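Local coordinates for putative amino acid binding protein (Streptococcus mutans, PDB 4C0R), which probably binds glutathione outside the cell and delivers it to the cystine ABC importer TcyBC, and holds oxidized glutathione disulfide in this structure, at residues K23-D28 with K225-G230. Residues are numbered along the deposited sequence; the frame is centred on the assembly and turned at random.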
loop_
_atom_site.group_PDB
_atom_site.type_symbol
_atom_site.label_atom_id
_atom_site.label_comp_id
_atom_site.label_asym_id
_atom_site.label_seq_id
_atom_site.Cartn_x
_atom_site.Cartn_y
_atom_site.Cartn_z
ATOM N N LYS A 23 -6.251 17.257 -5.671
ATOM C CA LYS A 23 -5.574 16.595 -6.777
ATOM C C LYS A 23 -4.779 15.362 -6.296
ATOM O O LYS A 23 -4.121 15.431 -5.258
ATOM C CB LYS A 23 -4.595 17.557 -7.454
ATOM N N LEU A 24 -4.862 14.279 -7.046
ATOM C CA LEU A 24 -4.179 13.019 -6.683
ATOM C C LEU A 24 -2.694 13.199 -6.797
ATOM O O LEU A 24 -2.188 13.751 -7.786
ATOM C CB LEU A 24 -4.592 11.811 -7.558
ATOM C CG LEU A 24 -5.869 11.053 -7.292
ATOM C CD1 LEU A 24 -6.237 10.097 -8.451
ATOM C CD2 LEU A 24 -5.770 10.314 -5.941
ATOM N N THR A 25 -1.986 12.730 -5.768
ATOM C CA THR A 25 -0.552 12.752 -5.691
ATOM C C THR A 25 -0.102 11.613 -4.785
ATOM O O THR A 25 -0.885 10.706 -4.511
ATOM C CB THR A 25 -0.060 14.143 -5.256
ATOM O OG1 THR A 25 1.381 14.197 -5.267
ATOM C CG2 THR A 25 -0.506 14.502 -3.892
ATOM N N GLY A 26 1.157 11.625 -4.394
ATOM C CA GLY A 26 1.722 10.551 -3.609
ATOM C C GLY A 26 2.656 9.690 -4.478
ATOM O O GLY A 26 2.681 9.782 -5.694
ATOM N N TYR A 27 3.441 8.857 -3.827
ATOM C CA TYR A 27 4.500 8.128 -4.491
ATOM C C TYR A 27 3.946 7.310 -5.656
ATOM O O TYR A 27 4.546 7.306 -6.711
ATOM C CB TYR A 27 5.200 7.225 -3.476
ATOM C CG TYR A 27 6.426 6.499 -4.032
ATOM C CD1 TYR A 27 7.627 7.172 -4.320
ATOM C CD2 TYR A 27 6.396 5.140 -4.265
ATOM C CE1 TYR A 27 8.750 6.479 -4.779
ATOM C CE2 TYR A 27 7.481 4.452 -4.748
ATOM C CZ TYR A 27 8.668 5.118 -5.027
ATOM O OH TYR A 27 9.790 4.457 -5.457
ATOM N N ASP A 28 2.913 6.503 -5.445
ATOM C CA ASP A 28 2.465 5.650 -6.547
ATOM C C ASP A 28 2.115 6.515 -7.785
ATOM O O ASP A 28 2.401 6.161 -8.941
ATOM C CB ASP A 28 1.230 4.848 -6.169
ATOM C CG ASP A 28 1.484 3.709 -5.221
ATOM O OD1 ASP A 28 2.540 3.059 -5.349
ATOM O OD2 ASP A 28 0.640 3.489 -4.344
ATOM N N LYS A 225 12.434 9.858 -1.747
ATOM C CA LYS A 225 12.731 10.839 -0.688
ATOM C C LYS A 225 11.626 11.919 -0.606
ATOM O O LYS A 225 11.174 12.280 0.467
ATOM C CB LYS A 225 14.095 11.455 -0.974
ATOM C CG LYS A 225 15.204 10.505 -0.630
ATOM C CD LYS A 225 16.611 11.167 -0.998
ATOM C CE LYS A 225 17.706 10.381 -0.350
ATOM N NZ LYS A 225 18.888 11.237 -0.055
ATOM N N LYS A 226 11.203 12.413 -1.748
ATOM C CA LYS A 226 10.275 13.536 -1.836
ATOM C C LYS A 226 8.898 13.201 -1.317
ATOM O O LYS A 226 8.301 13.955 -0.547
ATOM C CB LYS A 226 10.140 14.015 -3.268
ATOM C CG LYS A 226 9.215 15.229 -3.458
ATOM C CD LYS A 226 9.323 15.760 -4.883
ATOM C CE LYS A 226 8.553 17.081 -5.075
ATOM N NZ LYS A 226 7.754 17.460 -3.885
ATOM N N TYR A 227 8.387 12.047 -1.762
ATOM C CA TYR A 227 7.041 11.638 -1.406
ATOM C C TYR A 227 6.938 10.693 -0.209
ATOM O O TYR A 227 5.993 10.827 0.597
ATOM C CB TYR A 227 6.265 11.134 -2.663
ATOM C CG TYR A 227 6.142 12.230 -3.721
ATOM C CD1 TYR A 227 5.196 13.287 -3.585
ATOM C CD2 TYR A 227 6.939 12.249 -4.803
ATOM C CE1 TYR A 227 5.117 14.299 -4.525
ATOM C CE2 TYR A 227 6.876 13.244 -5.744
ATOM C CZ TYR A 227 5.977 14.283 -5.605
ATOM O OH TYR A 227 5.981 15.262 -6.604
ATOM N N LEU A 228 7.893 9.779 -0.032
ATOM C CA LEU A 228 7.887 8.842 1.085
ATOM C C LEU A 228 8.610 9.331 2.333
ATOM O O LEU A 228 8.391 8.821 3.402
ATOM C CB LEU A 228 8.444 7.453 0.705
ATOM C CG LEU A 228 7.674 6.880 -0.462
ATOM C CD1 LEU A 228 8.321 5.568 -0.799
ATOM C CD2 LEU A 228 6.206 6.724 -0.140
ATOM N N GLY A 229 9.499 10.306 2.167
ATOM C CA GLY A 229 10.244 10.885 3.280
ATOM C C GLY A 229 11.546 10.186 3.643
ATOM O O GLY A 229 12.130 10.411 4.703
ATOM N N GLY A 230 12.035 9.335 2.755
ATOM C CA GLY A 230 13.265 8.616 2.945
ATOM C C GLY A 230 13.539 7.740 1.754
ATOM O O GLY A 230 12.773 7.789 0.787
#
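Leu228 sits on one face of the Tyr27 ring in a CH-pi contact. Leu228 CD1 lies almost above the middle of the ring, 3.8 Å from the centroid of the Tyr27 ring and 9° off the normal. The second methyl of the fork, Leu228 CD2, reaches the root of the tyrosine, 3.5 Å from Tyr27 CB. The isobutyl group thus spans Tyr27 from its CB to its ring. Tyr27 CG is anti to the backbone N (chi1 -175°), which carries the ring away from the strand 23-25 and alongside helix 219-228. There Leu220, Leu223 and Ser224 also touch Tyr27. Tyr27 OH is hydrogen-bonded to the backbone O of Thr86, which ties down the far end of the ring.

The protein belongs to solute-binding protein family 3, of the periplasmic binding protein clan, whose members have two lobes around a ligand cleft. The contact lies within the lobe that holds both chain ends. It joins the start of helix 27-36 to the C-terminal end of helix 219-228. The bound glutathione disulfide is about 11 Å from the side chain of Leu228. Gly26 is the N-cap of the first helix. Gly229, with positive phi, is the first residue after the other helix to leave helical backbone angles.

Tyr227 meets the strand-to-helix turn by van der Waals contact. Tyr227 CB is 3.8 Å from Tyr27 N and 4.1 Å from Tyr27 CB. Further out, Tyr227 CE1 comes within 3.8 Å of Thr25 OG1, and the two side chains cross at about a right angle. That hydroxyl is hydrogen-bonded to Glu30 OE2, one turn into helix 27-36. No hydrogen bond links the two segments.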